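Local atomic coordinates of putative hydrolase (Chloroflexus aurantiacus J-10-fl, PDB entry 3CMN), a protein that is of unproven function but is probably a metal-dependent hydrolase, related in sequence to the zincin-like metallopeptidases. Residues M51-S55 with R178-L183; S155-V159 with E185-A189; Y195-Y201 with W340-L346. All blocks are in the same frame, centred on the assembly; numbering follows the deposited sequence.

How the contacts relate
Contact 1 is the first to open along the chain, on helix 41-63, and closes on helix 174-193 after a long excursion that includes both strands of the small parallel sheet. Contact 2 begins inside that loop, on strand 155-158, and ends on the same helix just beyond contact 1, so the two cross. Their centres are about 9 Å apart and they touch, with Phe158 packing against Val52, Ile181 and Thr182. Helix 174-193 is thus shared, tied to helix 41-63 and to the sheet. Contact 3 follows in series: helix 197-210, the next in the chain, meets the 340-346 loop near the C terminus. Its centre lies about 20 Å from that of contact 2, with no touch.

Contact 1 of 3, residues M51-S55 with R178-L183; sequences MVALS and RLWITL
Met51 buries more surface in this contact than any other residue, reaching from helix 41-63 across to Arg178 and Leu179 of helix 174-193. With CG anti to the carbonyl carbon (chi1 -61°) and the chain extended beyond it, the thioether lies on the backbone of the facing turn: SD sits 3.5 Å from Arg178 O, while the methyl CE packs 3.9 Å from Leu179 CB. Thr182 CG2 meets Val52 CG1 at 3.7 Å, the two side chains crossing at about a right angle. Ser55 OG faces that same Thr182 methyl and Leu183 CD2, the latter at 3.0 Å, a tight and perhaps doubtful approach. This is helix-helix packing within the mostly helical fold, the short segments crossing at -51° with axes 9.5 Å apart. Residues 178-183 run directly into an HExxH sequence that starts at His184, consistent with a zincin. Hydrogen bonds stay within each helix. Ser55 OG donates to Met51 O at 2.9 Å, and that carbonyl also takes Ser55 N from the opposite face of its plane. Thr182 OG1 donates to Arg178 O at 2.8 Å, which also accepts Thr182 N. Arg178 leads away from 51-55, past Gln47 and Tyr48, to a salt bridge with Glu160.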
ATOM      1  N   MET A  51      -8.292  -6.893  16.603  1.00 31.54           N
ATOM      2  CA  MET A  51      -7.082  -6.104  16.370  1.00 30.87           C
ATOM      3  C   MET A  51      -7.412  -4.784  15.640  1.00 33.19           C
ATOM      4  O   MET A  51      -6.710  -3.789  15.819  1.00 34.35           O
ATOM      5  CB  MET A  51      -6.030  -6.901  15.573  1.00 29.79           C
ATOM      6  CG  MET A  51      -5.534  -8.187  16.243  1.00 26.28           C
ATOM      7  SD  MET A  51      -4.187  -8.929  15.355  1.00 22.70           S
ATOM      8  CE  MET A  51      -3.398  -9.885  16.661  1.00 26.45           C
ATOM      9  N   VAL A  52      -8.465  -4.773  14.817  1.00 34.23           N
ATOM     10  CA  VAL A  52      -8.853  -3.549  14.118  1.00 36.11           C
ATOM     11  C   VAL A  52      -9.661  -2.648  15.066  1.00 37.02           C
ATOM     12  O   VAL A  52      -9.564  -1.425  14.994  1.00 37.48           O
ATOM     13  CB  VAL A  52      -9.717  -3.809  12.827  1.00 36.74           C
ATOM     14  CG1 VAL A  52      -8.976  -4.690  11.837  1.00 35.86           C
ATOM     15  CG2 VAL A  52     -11.039  -4.418  13.187  1.00 40.07           C
ATOM     16  N   ALA A  53     -10.447  -3.256  15.958  1.00 36.88           N
ATOM     17  CA  ALA A  53     -11.254  -2.498  16.920  1.00 36.98           C
ATOM     18  C   ALA A  53     -10.344  -1.658  17.800  1.00 37.13           C
ATOM     19  O   ALA A  53     -10.683  -0.545  18.197  1.00 38.57           O
ATOM     20  CB  ALA A  53     -12.073  -3.441  17.782  1.00 37.42           C
ATOM     21  N   LEU A  54      -9.175  -2.210  18.093  1.00 36.34           N
ATOM     22  CA  LEU A  54      -8.179  -1.542  18.902  1.00 36.51           C
ATOM     23  C   LEU A  54      -7.428  -0.514  18.049  1.00 38.32           C
ATOM     24  O   LEU A  54      -7.268   0.660  18.424  1.00 38.13           O
ATOM     25  CB  LEU A  54      -7.178  -2.575  19.411  1.00 36.73           C
ATOM     26  CG  LEU A  54      -6.006  -1.992  20.203  1.00 37.95           C
ATOM     27  CD1 LEU A  54      -6.497  -1.726  21.605  1.00 39.71           C
ATOM     28  CD2 LEU A  54      -4.808  -2.949  20.228  1.00 36.88           C
ATOM     29  N   SER A  55      -6.956  -0.989  16.897  1.00 38.92           N
ATOM     30  CA  SER A  55      -6.182  -0.193  15.961  1.00 38.78           C
ATOM     31  C   SER A  55      -6.770   1.127  15.513  1.00 37.81           C
ATOM     32  O   SER A  55      -6.126   2.158  15.671  1.00 36.77           O
ATOM     33  CB  SER A  55      -5.850  -1.026  14.722  1.00 39.12           C
ATOM     34  OG  SER A  55      -4.738  -1.859  14.971  1.00 39.48           O
ATOM     35  N   ARG A 178       0.649 -10.406  13.402  1.00 32.72           N
ATOM     36  CA  ARG A 178      -0.664 -10.069  12.879  1.00 31.23           C
ATOM     37  C   ARG A 178      -1.198  -8.742  13.404  1.00 30.97           C
ATOM     38  O   ARG A 178      -2.019  -8.106  12.752  1.00 31.82           O
ATOM     39  CB  ARG A 178      -1.645 -11.215  13.140  1.00 29.89           C
ATOM     40  CG  ARG A 178      -1.366 -12.392  12.238  1.00 28.54           C
ATOM     41  CD  ARG A 178      -2.264 -13.552  12.540  1.00 31.27           C
ATOM     42  NE  ARG A 178      -1.965 -14.677  11.663  1.00 31.59           N
ATOM     43  CZ  ARG A 178      -0.850 -15.392  11.716  1.00 31.07           C
ATOM     44  NH1 ARG A 178       0.086 -15.109  12.612  1.00 31.98           N
ATOM     45  NH2 ARG A 178      -0.678 -16.396  10.868  1.00 33.23           N
ATOM     46  N   LEU A 179      -0.741  -8.326  14.580  1.00 31.68           N
ATOM     47  CA  LEU A 179      -1.161  -7.038  15.112  1.00 30.82           C
ATOM     48  C   LEU A 179      -0.345  -6.002  14.352  1.00 30.09           C
ATOM     49  O   LEU A 179      -0.831  -4.922  14.039  1.00 30.62           O
ATOM     50  CB  LEU A 179      -0.884  -6.912  16.615  1.00 28.95           C
ATOM     51  CG  LEU A 179      -1.171  -5.509  17.186  1.00 29.96           C
ATOM     52  CD1 LEU A 179      -2.645  -5.151  16.941  1.00 26.04           C
ATOM     53  CD2 LEU A 179      -0.840  -5.457  18.677  1.00 30.06           C
ATOM     54  N   TRP A 180       0.897  -6.355  14.049  1.00 31.90           N
ATOM     55  CA  TRP A 180       1.791  -5.482  13.310  1.00 34.53           C
ATOM     56  C   TRP A 180       1.161  -5.205  11.942  1.00 35.16           C
ATOM     57  O   TRP A 180       1.121  -4.066  11.480  1.00 35.64           O
ATOM     58  CB  TRP A 180       3.153  -6.155  13.124  1.00 34.80           C
ATOM     59  CG  TRP A 180       4.128  -5.338  12.320  1.00 37.84           C
ATOM     60  CD1 TRP A 180       4.953  -4.358  12.788  1.00 38.32           C
ATOM     61  CD2 TRP A 180       4.356  -5.409  10.902  1.00 39.84           C
ATOM     62  NE1 TRP A 180       5.683  -3.818  11.754  1.00 39.13           N
ATOM     63  CE2 TRP A 180       5.337  -4.443  10.586  1.00 40.02           C
ATOM     64  CE3 TRP A 180       3.826  -6.196   9.868  1.00 41.49           C
ATOM     65  CZ2 TRP A 180       5.802  -4.237   9.280  1.00 41.78           C
ATOM     66  CZ3 TRP A 180       4.289  -5.991   8.567  1.00 42.32           C
ATOM     67  CH2 TRP A 180       5.268  -5.018   8.288  1.00 42.71           C
ATOM     68  N   ILE A 181       0.665  -6.264  11.313  1.00 34.43           N
ATOM     69  CA  ILE A 181       0.028  -6.189  10.007  1.00 34.37           C
ATOM     70  C   ILE A 181      -1.259  -5.388  10.038  1.00 34.12           C
ATOM     71  O   ILE A 181      -1.537  -4.603   9.137  1.00 35.59           O
ATOM     72  CB  ILE A 181      -0.250  -7.607   9.469  1.00 35.23           C
ATOM     73  CG1 ILE A 181       1.058  -8.190   8.932  1.00 36.40           C
ATOM     74  CG2 ILE A 181      -1.317  -7.578   8.385  1.00 35.97           C
ATOM     75  CD1 ILE A 181       0.963  -9.626   8.544  1.00 36.95           C
ATOM     76  N   THR A 182      -2.049  -5.591  11.076  1.00 33.35           N
ATOM     77  CA  THR A 182      -3.295  -4.866  11.209  1.00 32.95           C
ATOM     78  C   THR A 182      -3.015  -3.374  11.363  1.00 34.76           C
ATOM     79  O   THR A 182      -3.675  -2.543  10.748  1.00 35.26           O
ATOM     80  CB  THR A 182      -4.094  -5.389  12.412  1.00 32.12           C
ATOM     81  OG1 THR A 182      -4.436  -6.765  12.185  1.00 30.02           O
ATOM     82  CG2 THR A 182      -5.355  -4.569  12.618  1.00 27.98           C
ATOM     83  N   LEU A 183      -2.018  -3.042  12.179  1.00 36.37           N
ATOM     84  CA  LEU A 183      -1.641  -1.653  12.413  1.00 36.65           C
ATOM     85  C   LEU A 183      -1.162  -1.011  11.119  1.00 36.19           C
ATOM     86  O   LEU A 183      -1.494   0.125  10.799  1.00 33.99           O
ATOM     87  CB  LEU A 183      -0.533  -1.585  13.459  1.00 37.96           C
ATOM     88  CG  LEU A 183      -0.953  -1.872  14.894  1.00 39.00           C
ATOM     89  CD1 LEU A 183       0.276  -1.910  15.785  1.00 38.31           C
ATOM     90  CD2 LEU A 183      -1.936  -0.802  15.354  1.00 40.54           C
TER

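Contact 2 of 3, residues S155-V159 with E185-A189; sequences SLYFV and EMTHA
Leu156 and Glu185 mark the nearest approach of the two backbones, their CA atoms 7.7 Å apart where strand 155-158 runs at 141° to the short helical segment 185-189. Leu156 points at the helix and slides past Glu185 in the opposite direction, resting CD2 on Glu185 CG at 3.8 Å. Leu156 CD1 lies 4.4 Å from Met186 SD, and CD2 also comes near the methyl of Ala189. Glu185 and His188 belong to an HExxH sequence, consistent with the active-site helix of a zincin, in which the two histidines would bind zinc and the glutamate would act as general base; no metal is bound to the histidines here. The strand that packs on this helix is paired in parallel with strand 73-76. The chain of Glu185 bends at CG (chi2 86°), which turns its carboxylate along the strand's own N-to-C direction, past Leu156 to Tyr157 and Phe158. There OE2 lies 3.6 Å from Phe158 CD2, and the ring and carboxylate planes are 37° apart. The same oxygen stands 3.2 Å from Tyr157 O, a meeting of two acceptors without a hydrogen bond between them. Gln141 N gives OE2 a weak hydrogen bond, and Tyr48 stacks on the Phe158 ring.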
ATOM      1  N   SER A 155     -13.993  -1.510   5.413  1.00 38.41           N
ATOM      2  CA  SER A 155     -13.553  -2.879   5.644  1.00 36.14           C
ATOM      3  C   SER A 155     -12.086  -3.085   5.331  1.00 33.98           C
ATOM      4  O   SER A 155     -11.462  -2.249   4.699  1.00 33.43           O
ATOM      5  CB  SER A 155     -14.378  -3.832   4.781  1.00 37.47           C
ATOM      6  OG  SER A 155     -14.148  -3.568   3.409  1.00 38.82           O
ATOM      7  N   LEU A 156     -11.537  -4.205   5.791  1.00 31.67           N
ATOM      8  CA  LEU A 156     -10.147  -4.554   5.525  1.00 30.48           C
ATOM      9  C   LEU A 156     -10.074  -6.058   5.334  1.00 27.44           C
ATOM     10  O   LEU A 156     -10.854  -6.799   5.931  1.00 26.38           O
ATOM     11  CB  LEU A 156      -9.244  -4.144   6.694  1.00 31.14           C
ATOM     12  CG  LEU A 156      -8.911  -2.657   6.857  1.00 33.03           C
ATOM     13  CD1 LEU A 156      -8.135  -2.447   8.145  1.00 33.09           C
ATOM     14  CD2 LEU A 156      -8.078  -2.176   5.670  1.00 32.38           C
ATOM     15  N   TYR A 157      -9.161  -6.510   4.479  1.00 25.94           N
ATOM     16  CA  TYR A 157      -8.988  -7.946   4.268  1.00 24.11           C
ATOM     17  C   TYR A 157      -7.546  -8.311   4.530  1.00 22.42           C
ATOM     18  O   TYR A 157      -6.654  -7.474   4.439  1.00 20.62           O
ATOM     19  CB  TYR A 157      -9.417  -8.391   2.852  1.00 25.60           C
ATOM     20  CG  TYR A 157      -8.603  -7.845   1.684  1.00 28.02           C
ATOM     21  CD1 TYR A 157      -7.288  -8.271   1.454  1.00 26.72           C
ATOM     22  CD2 TYR A 157      -9.168  -6.928   0.785  1.00 27.51           C
ATOM     23  CE1 TYR A 157      -6.553  -7.797   0.357  1.00 29.33           C
ATOM     24  CE2 TYR A 157      -8.440  -6.449  -0.320  1.00 28.24           C
ATOM     25  CZ  TYR A 157      -7.136  -6.884  -0.525  1.00 28.89           C
ATOM     26  OH  TYR A 157      -6.401  -6.393  -1.587  1.00 33.45           O
ATOM     27  N   PHE A 158      -7.335  -9.569   4.881  1.00 23.48           N
ATOM     28  CA  PHE A 158      -6.012 -10.083   5.173  1.00 23.00           C
ATOM     29  C   PHE A 158      -5.896 -11.413   4.456  1.00 23.56           C
ATOM     30  O   PHE A 158      -6.792 -12.241   4.550  1.00 24.93           O
ATOM     31  CB  PHE A 158      -5.850 -10.282   6.690  1.00 21.32           C
ATOM     32  CG  PHE A 158      -6.144  -9.039   7.501  1.00 21.88           C
ATOM     33  CD1 PHE A 158      -7.448  -8.676   7.805  1.00 21.77           C
ATOM     34  CD2 PHE A 158      -5.107  -8.205   7.922  1.00 21.62           C
ATOM     35  CE1 PHE A 158      -7.722  -7.495   8.514  1.00 22.51           C
ATOM     36  CE2 PHE A 158      -5.364  -7.024   8.629  1.00 19.85           C
ATOM     37  CZ  PHE A 158      -6.678  -6.669   8.925  1.00 21.20           C
ATOM     38  N   VAL A 159      -4.834 -11.589   3.698  1.00 24.89           N
ATOM     39  CA  VAL A 159      -4.613 -12.887   3.071  1.00 27.03           C
ATOM     40  C   VAL A 159      -3.837 -13.814   4.000  1.00 27.22           C
ATOM     41  O   VAL A 159      -2.643 -13.985   3.850  1.00 28.10           O
ATOM     42  CB  VAL A 159      -3.876 -12.745   1.727  1.00 25.91           C
ATOM     43  CG1 VAL A 159      -3.965 -14.038   0.931  1.00 20.00           C
ATOM     44  CG2 VAL A 159      -4.442 -11.580   0.930  1.00 20.00           C
ATOM     45  N   GLU A 185      -1.955  -1.984   8.146  1.00 38.08           N
ATOM     46  CA  GLU A 185      -3.136  -1.932   7.294  1.00 38.66           C
ATOM     47  C   GLU A 185      -4.031  -0.725   7.608  1.00 37.54           C
ATOM     48  O   GLU A 185      -4.478  -0.002   6.706  1.00 37.65           O
ATOM     49  CB  GLU A 185      -3.955  -3.207   7.504  1.00 42.03           C
ATOM     50  CG  GLU A 185      -4.700  -3.699   6.309  1.00 48.26           C
ATOM     51  CD  GLU A 185      -3.838  -4.579   5.440  1.00 51.69           C
ATOM     52  OE1 GLU A 185      -2.874  -4.050   4.837  1.00 52.11           O
ATOM     53  OE2 GLU A 185      -4.125  -5.798   5.371  1.00 53.09           O
ATOM     54  N   MET A 186      -4.320  -0.536   8.892  1.00 32.71           N
ATOM     55  CA  MET A 186      -5.174   0.552   9.319  1.00 31.26           C
ATOM     56  C   MET A 186      -4.503   1.886   9.053  1.00 29.99           C
ATOM     57  O   MET A 186      -5.164   2.860   8.692  1.00 28.79           O
ATOM     58  CB  MET A 186      -5.520   0.412  10.805  1.00 31.19           C
ATOM     59  CG  MET A 186      -6.543   1.423  11.317  1.00 30.32           C
ATOM     60  SD  MET A 186      -8.194   1.092  10.743  1.00 28.28           S
ATOM     61  CE  MET A 186      -8.178   1.997   9.306  1.00 36.23           C
ATOM     62  N   THR A 187      -3.189   1.929   9.218  1.00 29.21           N
ATOM     63  CA  THR A 187      -2.473   3.165   8.970  1.00 31.02           C
ATOM     64  C   THR A 187      -2.721   3.618   7.535  1.00 31.08           C
ATOM     65  O   THR A 187      -3.130   4.757   7.296  1.00 31.15           O
ATOM     66  CB  THR A 187      -0.956   3.011   9.242  1.00 31.34           C
ATOM     67  OG1 THR A 187      -0.759   2.704  10.626  1.00 32.10           O
ATOM     68  CG2 THR A 187      -0.222   4.309   8.938  1.00 31.35           C
ATOM     69  N   HIS A 188      -2.515   2.711   6.586  1.00 30.70           N
ATOM     70  CA  HIS A 188      -2.727   3.045   5.187  1.00 31.50           C
ATOM     71  C   HIS A 188      -4.174   3.367   4.835  1.00 30.72           C
ATOM     72  O   HIS A 188      -4.436   4.126   3.904  1.00 31.87           O
ATOM     73  CB  HIS A 188      -2.183   1.931   4.299  1.00 31.59           C
ATOM     74  CG  HIS A 188      -0.693   1.838   4.332  1.00 33.83           C
ATOM     75  ND1 HIS A 188       0.068   1.623   3.202  1.00 36.98           N
ATOM     76  CD2 HIS A 188       0.182   2.002   5.351  1.00 35.85           C
ATOM     77  CE1 HIS A 188       1.350   1.668   3.525  1.00 37.21           C
ATOM     78  NE2 HIS A 188       1.445   1.897   4.823  1.00 37.04           N
ATOM     79  N   ALA A 189      -5.113   2.808   5.587  1.00 29.75           N
ATOM     80  CA  ALA A 189      -6.520   3.083   5.338  1.00 29.35           C
ATOM     81  C   ALA A 189      -6.765   4.549   5.679  1.00 31.12           C
ATOM     82  O   ALA A 189      -7.512   5.255   4.987  1.00 30.66           O
ATOM     83  CB  ALA A 189      -7.386   2.193   6.194  1.00 28.87           C
TER

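Contact 3 of 3, residues Y195-Y201 with W340-L346; sequences YPWVRTY and WERPENL
Tyr195 and Trp340 form an offset stack that joins the approach to helix 197-210 to the loop between helices 333-336 and 349-353 of this mostly helical, zincin-like protein. The phenol ring lies almost parallel to the five-membered ring of Trp340, with planes at 3° and centroids 4.1 Å apart. Trp340 CB adds a CH-pi contact over the same phenol. CG of Trp197 takes the crowded position between backbone N and carbonyl carbon (chi1 61°), and the indole is laid against the loop. Its NE1 donates to Trp340 O at 2.9 Å; the oxygen is close to the indole plane, whereas the donor stands 60° out of the carbonyl plane. One face of this indole carries Arg342 CA and Pro343 CD, the latter 3.9 Å from the centroid of the six-membered ring, and Val198 CG2 lies over the opposite face, toward its rim. Pro343 wedges between two aromatic side chains: CG touches Trp197 CE3, and CB sits over the centre of the Tyr201 ring, 3.6 Å from its centroid. The hydroxyl of Tyr201 is hydrogen-bonded to Arg256. Leu346 divides its methyls, placing CD2 at the edge of the Trp197 indole and CD1 3.5 Å from Tyr201 CE2.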
ATOM      1  N   TYR A 195      -8.010  11.667   4.521  1.00 37.01           N
ATOM      2  CA  TYR A 195      -7.831  12.934   3.821  1.00 36.07           C
ATOM      3  C   TYR A 195      -8.448  12.695   2.456  1.00 36.34           C
ATOM      4  O   TYR A 195      -7.847  12.069   1.602  1.00 36.32           O
ATOM      5  CB  TYR A 195      -6.343  13.252   3.693  1.00 36.94           C
ATOM      6  CG  TYR A 195      -5.587  12.956   4.967  1.00 37.99           C
ATOM      7  CD1 TYR A 195      -4.834  11.791   5.093  1.00 39.05           C
ATOM      8  CD2 TYR A 195      -5.699  13.792   6.082  1.00 38.42           C
ATOM      9  CE1 TYR A 195      -4.217  11.455   6.298  1.00 39.12           C
ATOM     10  CE2 TYR A 195      -5.089  13.469   7.296  1.00 38.94           C
ATOM     11  CZ  TYR A 195      -4.349  12.291   7.396  1.00 41.44           C
ATOM     12  OH  TYR A 195      -3.746  11.938   8.592  1.00 42.42           O
ATOM     13  N   PRO A 196      -9.674  13.187   2.237  1.00 38.71           N
ATOM     14  CA  PRO A 196     -10.395  13.015   0.966  1.00 38.26           C
ATOM     15  C   PRO A 196      -9.657  13.354  -0.329  1.00 36.47           C
ATOM     16  O   PRO A 196      -9.898  12.724  -1.360  1.00 38.46           O
ATOM     17  CB  PRO A 196     -11.644  13.870   1.163  1.00 39.62           C
ATOM     18  CG  PRO A 196     -11.886  13.745   2.638  1.00 41.40           C
ATOM     19  CD  PRO A 196     -10.494  13.945   3.198  1.00 39.83           C
ATOM     20  N   TRP A 197      -8.763  14.335  -0.291  1.00 33.48           N
ATOM     21  CA  TRP A 197      -8.039  14.694  -1.507  1.00 31.89           C
ATOM     22  C   TRP A 197      -7.025  13.661  -2.014  1.00 30.38           C
ATOM     23  O   TRP A 197      -6.674  13.660  -3.195  1.00 30.58           O
ATOM     24  CB  TRP A 197      -7.307  16.022  -1.329  1.00 28.79           C
ATOM     25  CG  TRP A 197      -6.272  16.023  -0.243  1.00 28.08           C
ATOM     26  CD1 TRP A 197      -6.431  16.485   1.033  1.00 27.41           C
ATOM     27  CD2 TRP A 197      -4.892  15.626  -0.354  1.00 26.45           C
ATOM     28  NE1 TRP A 197      -5.238  16.417   1.713  1.00 27.53           N
ATOM     29  CE2 TRP A 197      -4.278  15.895   0.888  1.00 25.24           C
ATOM     30  CE3 TRP A 197      -4.118  15.072  -1.383  1.00 25.91           C
ATOM     31  CZ2 TRP A 197      -2.928  15.633   1.131  1.00 24.64           C
ATOM     32  CZ3 TRP A 197      -2.781  14.812  -1.143  1.00 25.34           C
ATOM     33  CH2 TRP A 197      -2.196  15.095   0.108  1.00 25.79           C
ATOM     34  N   VAL A 198      -6.556  12.780  -1.143  1.00 29.25           N
ATOM     35  CA  VAL A 198      -5.536  11.836  -1.565  1.00 29.96           C
ATOM     36  C   VAL A 198      -5.880  10.984  -2.786  1.00 32.24           C
ATOM     37  O   VAL A 198      -5.096  10.927  -3.727  1.00 33.58           O
ATOM     38  CB  VAL A 198      -5.075  10.945  -0.385  1.00 29.84           C
ATOM     39  CG1 VAL A 198      -3.918  10.035  -0.832  1.00 28.55           C
ATOM     40  CG2 VAL A 198      -4.591  11.830   0.763  1.00 27.87           C
ATOM     41  N   ARG A 199      -7.035  10.328  -2.785  1.00 34.66           N
ATOM     42  CA  ARG A 199      -7.417   9.507  -3.931  1.00 36.54           C
ATOM     43  C   ARG A 199      -7.775  10.358  -5.150  1.00 35.83           C
ATOM     44  O   ARG A 199      -7.508   9.966  -6.282  1.00 35.36           O
ATOM     45  CB  ARG A 199      -8.570   8.564  -3.557  1.00 39.05           C
ATOM     46  CG  ARG A 199      -8.070   7.244  -2.962  1.00 43.60           C
ATOM     47  CD  ARG A 199      -9.176   6.410  -2.318  1.00 46.76           C
ATOM     48  NE  ARG A 199      -8.649   5.155  -1.784  1.00 49.65           N
ATOM     49  CZ  ARG A 199      -9.269   4.400  -0.881  1.00 50.29           C
ATOM     50  NH1 ARG A 199     -10.448   4.765  -0.402  1.00 50.73           N
ATOM     51  NH2 ARG A 199      -8.697   3.285  -0.444  1.00 49.46           N
ATOM     52  N   THR A 200      -8.362  11.528  -4.916  1.00 36.33           N
ATOM     53  CA  THR A 200      -8.714  12.427  -6.005  1.00 36.05           C
ATOM     54  C   THR A 200      -7.414  12.829  -6.688  1.00 36.67           C
ATOM     55  O   THR A 200      -7.286  12.749  -7.914  1.00 38.33           O
ATOM     56  CB  THR A 200      -9.405  13.698  -5.480  1.00 37.44           C
ATOM     57  OG1 THR A 200     -10.572  13.332  -4.737  1.00 36.00           O
ATOM     58  CG2 THR A 200      -9.809  14.622  -6.646  1.00 37.55           C
ATOM     59  N   TYR A 201      -6.449  13.252  -5.876  1.00 35.50           N
ATOM     60  CA  TYR A 201      -5.143  13.670  -6.358  1.00 34.42           C
ATOM     61  C   TYR A 201      -4.393  12.517  -7.011  1.00 35.38           C
ATOM     62  O   TYR A 201      -3.661  12.714  -7.988  1.00 35.85           O
ATOM     63  CB  TYR A 201      -4.320  14.228  -5.200  1.00 33.21           C
ATOM     64  CG  TYR A 201      -2.900  14.590  -5.572  1.00 31.76           C
ATOM     65  CD1 TYR A 201      -2.632  15.548  -6.556  1.00 30.55           C
ATOM     66  CD2 TYR A 201      -1.821  13.979  -4.937  1.00 31.02           C
ATOM     67  CE1 TYR A 201      -1.323  15.886  -6.893  1.00 30.46           C
ATOM     68  CE2 TYR A 201      -0.512  14.309  -5.266  1.00 32.23           C
ATOM     69  CZ  TYR A 201      -0.265  15.265  -6.245  1.00 32.40           C
ATOM     70  OH  TYR A 201       1.045  15.586  -6.550  1.00 32.64           O
ATOM     71  N   TRP A 340      -0.583  16.598   5.091  1.00 31.47           N
ATOM     72  CA  TRP A 340      -1.920  16.045   4.802  1.00 32.25           C
ATOM     73  C   TRP A 340      -3.027  17.075   4.545  1.00 32.07           C
ATOM     74  O   TRP A 340      -4.194  16.707   4.390  1.00 30.59           O
ATOM     75  CB  TRP A 340      -2.403  15.154   5.964  1.00 32.00           C
ATOM     76  CG  TRP A 340      -1.591  13.922   6.206  1.00 31.13           C
ATOM     77  CD1 TRP A 340      -0.916  13.596   7.351  1.00 30.74           C
ATOM     78  CD2 TRP A 340      -1.344  12.855   5.277  1.00 31.94           C
ATOM     79  NE1 TRP A 340      -0.261  12.398   7.191  1.00 31.90           N
ATOM     80  CE2 TRP A 340      -0.503  11.921   5.928  1.00 30.92           C
ATOM     81  CE3 TRP A 340      -1.747  12.598   3.954  1.00 30.55           C
ATOM     82  CZ2 TRP A 340      -0.056  10.752   5.306  1.00 30.25           C
ATOM     83  CZ3 TRP A 340      -1.301  11.432   3.334  1.00 30.81           C
ATOM     84  CH2 TRP A 340      -0.461  10.524   4.013  1.00 30.21           C
ATOM     85  N   GLU A 341      -2.682  18.356   4.530  1.00 31.90           N
ATOM     86  CA  GLU A 341      -3.688  19.388   4.310  1.00 32.22           C
ATOM     87  C   GLU A 341      -4.091  19.541   2.859  1.00 31.88           C
ATOM     88  O   GLU A 341      -5.230  19.887   2.571  1.00 31.66           O
ATOM     89  CB  GLU A 341      -3.193  20.731   4.836  1.00 33.73           C
ATOM     90  CG  GLU A 341      -2.955  20.735   6.332  1.00 38.16           C
ATOM     91  CD  GLU A 341      -2.336  22.022   6.831  1.00 40.85           C
ATOM     92  OE1 GLU A 341      -1.240  22.380   6.359  1.00 42.32           O
ATOM     93  OE2 GLU A 341      -2.945  22.676   7.701  1.00 45.59           O
ATOM     94  N   ARG A 342      -3.158  19.264   1.950  1.00 31.42           N
ATOM     95  CA  ARG A 342      -3.402  19.411   0.520  1.00 30.59           C
ATOM     96  C   ARG A 342      -2.254  18.802  -0.301  1.00 29.96           C
ATOM     97  O   ARG A 342      -1.155  18.595   0.214  1.00 29.42           O
ATOM     98  CB  ARG A 342      -3.541  20.907   0.195  1.00 30.88           C
ATOM     99  CG  ARG A 342      -2.260  21.731   0.422  1.00 31.25           C
ATOM    100  CD  ARG A 342      -2.483  23.256   0.273  1.00 31.84           C
ATOM    101  NE  ARG A 342      -3.426  23.776   1.263  1.00 29.35           N
ATOM    102  CZ  ARG A 342      -4.748  23.826   1.103  1.00 29.93           C
ATOM    103  NH1 ARG A 342      -5.305  23.402  -0.022  1.00 28.21           N
ATOM    104  NH2 ARG A 342      -5.522  24.264   2.093  1.00 28.04           N
ATOM    105  N   PRO A 343      -2.495  18.515  -1.594  1.00 29.22           N
ATOM    106  CA  PRO A 343      -1.454  17.930  -2.449  1.00 30.09           C
ATOM    107  C   PRO A 343      -0.214  18.804  -2.507  1.00 31.72           C
ATOM    108  O   PRO A 343       0.915  18.312  -2.587  1.00 33.30           O
ATOM    109  CB  PRO A 343      -2.135  17.828  -3.815  1.00 29.34           C
ATOM    110  CG  PRO A 343      -3.569  17.598  -3.463  1.00 27.75           C
ATOM    111  CD  PRO A 343      -3.784  18.575  -2.308  1.00 28.65           C
ATOM    112  N   GLU A 344      -0.438  20.114  -2.462  1.00 33.96           N
ATOM    113  CA  GLU A 344       0.640  21.095  -2.513  1.00 33.89           C
ATOM    114  C   GLU A 344       1.614  21.002  -1.355  1.00 33.69           C
ATOM    115  O   GLU A 344       2.772  21.411  -1.484  1.00 35.41           O
ATOM    116  CB  GLU A 344       0.059  22.511  -2.577  1.00 34.56           C
ATOM    117  CG  GLU A 344      -0.014  23.086  -3.975  1.00 35.35           C
ATOM    118  CD  GLU A 344      -0.828  22.223  -4.932  1.00 36.91           C
ATOM    119  OE1 GLU A 344      -2.008  21.928  -4.622  1.00 36.48           O
ATOM    120  OE2 GLU A 344      -0.283  21.847  -5.997  1.00 37.45           O
ATOM    121  N   ASN A 345       1.150  20.481  -0.223  1.00 34.08           N
ATOM    122  CA  ASN A 345       2.012  20.354   0.956  1.00 34.39           C
ATOM    123  C   ASN A 345       2.850  19.082   0.974  1.00 34.68           C
ATOM    124  O   ASN A 345       3.598  18.849   1.919  1.00 33.60           O
ATOM    125  CB  ASN A 345       1.183  20.444   2.243  1.00 33.50           C
ATOM    126  CG  ASN A 345       0.712  21.854   2.527  1.00 31.63           C
ATOM    127  OD1 ASN A 345       1.035  22.779   1.787  1.00 32.05           O
ATOM    128  ND2 ASN A 345      -0.052  22.024   3.602  1.00 30.69           N
ATOM    129  N   LEU A 346       2.713  18.256  -0.061  1.00 35.77           N
ATOM    130  CA  LEU A 346       3.499  17.028  -0.143  1.00 36.83           C
ATOM    131  C   LEU A 346       4.873  17.465  -0.592  1.00 38.17           C
ATOM    132  O   LEU A 346       5.002  18.380  -1.400  1.00 38.89           O
ATOM    133  CB  LEU A 346       2.935  16.064  -1.192  1.00 34.48           C
ATOM    134  CG  LEU A 346       1.576  15.405  -0.994  1.00 33.11           C
ATOM    135  CD1 LEU A 346       1.200  14.693  -2.272  1.00 31.95           C
ATOM    136  CD2 LEU A 346       1.619  14.430   0.182  1.00 32.23           C
TER